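Cell wall binding protein cwp8 (PDB 5J6Q) probably attaches to the cell wall of Clostridium difficile through its three CWB2 modules as a protein of the S-layer. Local coordinates at residues A[427-438]-A[530-541]. Residues are numbered along the deposited sequence; the frame is centred on the assembly and turned at random.
Sequences EADAMSISARAA and LVDALTAAPLAA
Met431 reaches across the wide end of this interface and lies over the first turn of helix 531-541. Its CG stands anti to the backbone N (chi1 -169°), which sends the chain out from its own backbone; bends at the next two torsions then fold the thioether back along the partner. CG, SD and CE spread the contact over three residues: CG sits 3.5 Å from Ala533 CB, SD rests against Leu534 CB at 3.7 Å, and CE turns back to Leu530 CB at 3.6 Å. The side chain of Leu530 points in the opposite direction to that of Met431, and its CD1 methyl packs on the backbone of Ala428, 3.5 Å from CA. The aliphatic part of Glu427 brushes the same methyl, while its carboxylate turns aside to Asn527.

Farther along, small residues let the backbones close in, and the CA atoms of Ala435 and Ala537 come within 4.4 Å. Ser434 offers only its CB to Ala537 CB, at 3.5 Å; its hydroxyl, beside its own backbone N (chi1 -72°), bonds instead to the carbonyl of Leu326. At the far end of the contact the methyl of Ala541 lies 3.5 Å from Ala438 CB and equally near the carbonyl O of Ala435. No hydrogen bond links the two segments, so the join rests on shape and apolar packing.

Helices 434-438 and 531-541 cross at -48° with axes 7.6 Å apart, a close approach made possible by alanines on both sides. Ser333 of helix 329-334 touches Ala438, Pro538 and Ala541, bringing a third helix to this end. This is alanine-rich helix packing in the buried centre of the Cwp8 cell-wall-binding region, joining the second and third CWB2 repeats.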
ATOM      1  N   GLU A 427      34.781   9.905   6.013  1.00 46.75           N
ATOM      2  CA  GLU A 427      33.578   9.929   5.140  1.00 50.62           C
ATOM      3  C   GLU A 427      32.198   9.959   5.882  1.00 47.09           C
ATOM      4  O   GLU A 427      31.288  10.572   5.392  1.00 46.79           O
ATOM      5  CB  GLU A 427      33.596   8.774   4.160  1.00 53.50           C
ATOM      6  CG  GLU A 427      33.474   7.411   4.790  1.00 61.21           C
ATOM      7  CD  GLU A 427      34.652   6.525   4.445  1.00 81.56           C
ATOM      8  OE1 GLU A 427      35.301   6.786   3.407  1.00 87.86           O
ATOM      9  OE2 GLU A 427      34.935   5.577   5.223  1.00 89.02           O
ATOM     10  N   ALA A 428      32.074   9.322   7.007  1.00 45.56           N
ATOM     11  CA  ALA A 428      30.846   9.332   7.735  1.00 47.54           C
ATOM     12  C   ALA A 428      30.545  10.769   8.280  1.00 50.74           C
ATOM     13  O   ALA A 428      29.375  11.008   8.471  1.00 47.27           O
ATOM     14  CB  ALA A 428      30.963   8.386   8.880  1.00 45.89           C
ATOM     15  N   ASP A 429      31.605  11.665   8.563  1.00 47.78           N
ATOM     16  CA  ASP A 429      31.388  13.065   9.011  1.00 47.44           C
ATOM     17  C   ASP A 429      31.164  13.935   7.821  1.00 45.71           C
ATOM     18  O   ASP A 429      30.408  14.924   7.887  1.00 44.05           O
ATOM     19  CB  ASP A 429      32.600  13.695   9.747  1.00 37.72           C
ATOM     20  CG  ASP A 429      32.783  13.188  11.137  1.00 55.70           C
ATOM     21  OD1 ASP A 429      31.792  12.621  11.725  1.00 60.91           O
ATOM     22  OD2 ASP A 429      33.878  13.342  11.665  1.00 66.42           O
ATOM     23  N   ALA A 430      31.878  13.610   6.752  1.00 44.07           N
ATOM     24  CA  ALA A 430      31.870  14.377   5.523  1.00 41.35           C
ATOM     25  C   ALA A 430      30.564  14.349   4.806  1.00 45.38           C
ATOM     26  O   ALA A 430      30.102  15.419   4.428  1.00 50.14           O
ATOM     27  CB  ALA A 430      32.966  13.871   4.615  1.00 44.71           C
ATOM     28  N   MET A 431      29.954  13.148   4.600  1.00 43.93           N
ATOM     29  CA  MET A 431      28.677  12.949   3.944  1.00 34.45           C
ATOM     30  C   MET A 431      27.590  13.902   4.418  1.00 32.61           C
ATOM     31  O   MET A 431      26.675  14.179   3.696  1.00 28.29           O
ATOM     32  CB  MET A 431      28.204  11.579   4.299  1.00 36.67           C
ATOM     33  CG  MET A 431      27.094  11.189   3.517  1.00 37.08           C
ATOM     34  SD  MET A 431      27.677  10.854   1.816  1.00 44.06           S
ATOM     35  CE  MET A 431      28.919   9.618   2.178  1.00 46.86           C
ATOM     36  N   SER A 432      27.688  14.343   5.627  1.00 27.85           N
ATOM     37  CA  SER A 432      26.761  15.266   6.223  1.00 31.65           C
ATOM     38  C   SER A 432      26.760  16.691   5.556  1.00 32.99           C
ATOM     39  O   SER A 432      25.748  17.435   5.604  1.00 30.74           O
ATOM     40  CB  SER A 432      27.129  15.330   7.704  1.00 37.30           C
ATOM     41  OG  SER A 432      26.485  14.310   8.458  1.00 34.81           O
ATOM     42  N   ILE A 433      27.871  17.050   4.900  1.00 34.66           N
ATOM     43  CA  ILE A 433      28.008  18.370   4.253  1.00 30.20           C
ATOM     44  C   ILE A 433      27.874  18.263   2.742  1.00 31.25           C
ATOM     45  O   ILE A 433      27.889  19.288   2.095  1.00 39.18           O
ATOM     46  CB  ILE A 433      29.408  18.913   4.747  1.00 37.94           C
ATOM     47  CG1 ILE A 433      29.461  20.444   4.659  1.00 44.39           C
ATOM     48  CG2 ILE A 433      30.544  18.301   3.898  1.00 35.51           C
ATOM     49  CD1 ILE A 433      28.274  21.191   5.314  1.00 44.66           C
ATOM     50  N   SER A 434      27.718  17.034   2.132  1.00 34.69           N
ATOM     51  CA  SER A 434      27.540  16.950   0.681  1.00 34.06           C
ATOM     52  C   SER A 434      26.355  17.770   0.144  1.00 36.87           C
ATOM     53  O   SER A 434      26.576  18.461  -0.822  1.00 37.27           O
ATOM     54  CB  SER A 434      27.385  15.486   0.246  1.00 36.38           C
ATOM     55  OG  SER A 434      28.663  14.864   0.384  1.00 36.90           O
ATOM     56  N   ALA A 435      25.146  17.716   0.742  1.00 34.34           N
ATOM     57  CA  ALA A 435      24.036  18.464   0.149  1.00 41.84           C
ATOM     58  C   ALA A 435      24.373  19.968   0.152  1.00 36.26           C
ATOM     59  O   ALA A 435      24.204  20.602  -0.835  1.00 34.46           O
ATOM     60  CB  ALA A 435      22.751  18.239   0.953  1.00 34.67           C
ATOM     61  N   ARG A 436      24.839  20.489   1.302  1.00 37.60           N
ATOM     62  CA  ARG A 436      25.122  21.912   1.459  1.00 41.50           C
ATOM     63  C   ARG A 436      26.147  22.331   0.447  1.00 42.29           C
ATOM     64  O   ARG A 436      25.934  23.382  -0.194  1.00 40.89           O
ATOM     65  CB  ARG A 436      25.584  22.175   2.894  1.00 42.86           C
ATOM     66  CG  ARG A 436      26.261  23.493   3.066  1.00 42.89           C
ATOM     67  CD  ARG A 436      25.166  24.564   2.917  1.00 44.96           C
ATOM     68  NE  ARG A 436      25.705  25.899   3.061  1.00 50.07           N
ATOM     69  CZ  ARG A 436      24.965  26.966   3.384  1.00 62.05           C
ATOM     70  NH1 ARG A 436      25.539  28.157   3.491  1.00 52.82           N
ATOM     71  NH2 ARG A 436      23.646  26.847   3.601  1.00 45.35           N
ATOM     72  N   ALA A 437      27.217  21.510   0.254  1.00 36.10           N
ATOM     73  CA  ALA A 437      28.226  21.863  -0.712  1.00 39.88           C
ATOM     74  C   ALA A 437      27.671  21.799  -2.120  1.00 43.66           C
ATOM     75  O   ALA A 437      27.932  22.739  -2.898  1.00 41.85           O
ATOM     76  CB  ALA A 437      29.410  20.961  -0.618  1.00 35.38           C
ATOM     77  N   ALA A 438      26.902  20.718  -2.458  1.00 39.93           N
ATOM     78  CA  ALA A 438      26.321  20.596  -3.777  1.00 39.38           C
ATOM     79  C   ALA A 438      25.427  21.810  -4.010  1.00 40.32           C
ATOM     80  O   ALA A 438      25.317  22.275  -5.124  1.00 43.89           O
ATOM     81  CB  ALA A 438      25.469  19.342  -3.913  1.00 38.55           C
ATOM     82  N   LEU A 530      26.972   4.253   3.218  1.00 33.47           N
ATOM     83  CA  LEU A 530      26.812   5.692   3.041  1.00 38.25           C
ATOM     84  C   LEU A 530      26.550   5.997   1.579  1.00 38.40           C
ATOM     85  O   LEU A 530      26.272   7.170   1.216  1.00 39.64           O
ATOM     86  CB  LEU A 530      28.067   6.428   3.526  1.00 32.31           C
ATOM     87  CG  LEU A 530      28.116   6.474   5.111  1.00 33.13           C
ATOM     88  CD1 LEU A 530      29.523   7.079   5.376  1.00 29.23           C
ATOM     89  CD2 LEU A 530      27.049   7.447   5.746  1.00 36.68           C
ATOM     90  N   VAL A 531      26.575   4.956   0.722  1.00 34.36           N
ATOM     91  CA  VAL A 531      26.384   5.250  -0.715  1.00 37.70           C
ATOM     92  C   VAL A 531      25.015   5.855  -1.006  1.00 33.55           C
ATOM     93  O   VAL A 531      24.891   6.680  -1.901  1.00 34.37           O
ATOM     94  CB  VAL A 531      26.588   3.952  -1.532  1.00 39.27           C
ATOM     95  CG1 VAL A 531      25.562   2.899  -1.065  1.00 36.00           C
ATOM     96  CG2 VAL A 531      26.423   4.250  -3.043  1.00 33.62           C
ATOM     97  N   ASP A 532      23.971   5.461  -0.246  1.00 33.60           N
ATOM     98  CA  ASP A 532      22.644   6.030  -0.515  1.00 33.36           C
ATOM     99  C   ASP A 532      22.655   7.589  -0.282  1.00 27.83           C
ATOM    100  O   ASP A 532      22.100   8.366  -1.058  1.00 31.80           O
ATOM    101  CB  ASP A 532      21.588   5.336   0.379  1.00 30.52           C
ATOM    102  CG  ASP A 532      21.272   3.897  -0.079  1.00 34.99           C
ATOM    103  OD1 ASP A 532      21.684   3.511  -1.217  1.00 36.80           O
ATOM    104  OD2 ASP A 532      20.626   3.191   0.658  1.00 36.23           O
ATOM    105  N   ALA A 533      23.253   7.979   0.806  1.00 26.06           N
ATOM    106  CA  ALA A 533      23.407   9.306   1.213  1.00 33.51           C
ATOM    107  C   ALA A 533      24.111  10.068   0.048  1.00 33.24           C
ATOM    108  O   ALA A 533      23.620  11.109  -0.374  1.00 35.62           O
ATOM    109  CB  ALA A 533      24.237   9.370   2.483  1.00 32.73           C
ATOM    110  N   LEU A 534      25.237   9.545  -0.459  1.00 34.29           N
ATOM    111  CA  LEU A 534      25.966  10.207  -1.509  1.00 32.71           C
ATOM    112  C   LEU A 534      25.145  10.240  -2.842  1.00 35.36           C
ATOM    113  O   LEU A 534      25.168  11.270  -3.475  1.00 34.21           O
ATOM    114  CB  LEU A 534      27.406   9.617  -1.611  1.00 35.15           C
ATOM    115  CG  LEU A 534      27.541   8.429  -2.454  1.00 48.92           C
ATOM    116  CD1 LEU A 534      27.768   8.872  -3.945  1.00 42.46           C
ATOM    117  CD2 LEU A 534      28.670   7.580  -1.911  1.00 51.72           C
ATOM    118  N   THR A 535      24.361   9.209  -3.244  1.00 38.28           N
ATOM    119  CA  THR A 535      23.594   9.427  -4.505  1.00 33.95           C
ATOM    120  C   THR A 535      22.475  10.461  -4.303  1.00 34.05           C
ATOM    121  O   THR A 535      22.156  11.175  -5.255  1.00 31.06           O
ATOM    122  CB  THR A 535      22.961   8.142  -5.047  1.00 31.71           C
ATOM    123  OG1 THR A 535      22.153   7.515  -4.082  1.00 34.24           O
ATOM    124  CG2 THR A 535      24.012   7.142  -5.532  1.00 36.16           C
ATOM    125  N   ALA A 536      21.914  10.593  -3.047  1.00 32.74           N
ATOM    126  CA  ALA A 536      20.890  11.602  -2.849  1.00 31.16           C
ATOM    127  C   ALA A 536      21.374  13.040  -2.509  1.00 31.40           C
ATOM    128  O   ALA A 536      20.535  13.986  -2.550  1.00 32.65           O
ATOM    129  CB  ALA A 536      19.905  11.157  -1.760  1.00 30.74           C
ATOM    130  N   ALA A 537      22.602  13.271  -2.207  1.00 32.28           N
ATOM    131  CA  ALA A 537      22.939  14.627  -1.819  1.00 29.80           C
ATOM    132  C   ALA A 537      22.566  15.716  -2.955  1.00 31.03           C
ATOM    133  O   ALA A 537      22.127  16.745  -2.533  1.00 30.06           O
ATOM    134  CB  ALA A 537      24.409  14.720  -1.452  1.00 26.26           C
ATOM    135  N   PRO A 538      22.756  15.546  -4.317  1.00 32.24           N
ATOM    136  CA  PRO A 538      22.365  16.623  -5.292  1.00 36.02           C
ATOM    137  C   PRO A 538      20.891  16.792  -5.261  1.00 38.47           C
ATOM    138  O   PRO A 538      20.359  17.878  -5.555  1.00 44.23           O
ATOM    139  CB  PRO A 538      22.883  16.100  -6.665  1.00 36.81           C
ATOM    140  CG  PRO A 538      23.511  14.648  -6.319  1.00 36.55           C
ATOM    141  CD  PRO A 538      23.792  14.662  -4.878  1.00 36.28           C
ATOM    142  N   LEU A 539      20.152  15.663  -4.933  1.00 38.38           N
ATOM    143  CA  LEU A 539      18.727  15.762  -4.842  1.00 36.10           C
ATOM    144  C   LEU A 539      18.355  16.619  -3.620  1.00 37.86           C
ATOM    145  O   LEU A 539      17.553  17.597  -3.748  1.00 33.72           O
ATOM    146  CB  LEU A 539      18.122  14.366  -4.824  1.00 39.11           C
ATOM    147  CG  LEU A 539      16.689  14.352  -4.311  1.00 37.84           C
ATOM    148  CD1 LEU A 539      15.776  15.000  -5.333  1.00 26.00           C
ATOM    149  CD2 LEU A 539      16.192  12.945  -4.144  1.00 24.03           C
ATOM    150  N   ALA A 540      18.935  16.319  -2.449  1.00 33.54           N
ATOM    151  CA  ALA A 540      18.661  17.169  -1.296  1.00 34.84           C
ATOM    152  C   ALA A 540      19.175  18.626  -1.596  1.00 35.34           C
ATOM    153  O   ALA A 540      18.502  19.554  -1.157  1.00 33.32           O
ATOM    154  CB  ALA A 540      19.359  16.672  -0.070  1.00 30.58           C
ATOM    155  N   ALA A 541      20.340  18.802  -2.325  1.00 32.79           N
ATOM    156  CA  ALA A 541      20.799  20.173  -2.668  1.00 39.81           C
ATOM    157  C   ALA A 541      19.696  20.899  -3.481  1.00 40.14           C
ATOM    158  O   ALA A 541      19.368  22.064  -3.159  1.00 38.85           O
ATOM    159  CB  ALA A 541      22.060  20.125  -3.521  1.00 35.77           C
TER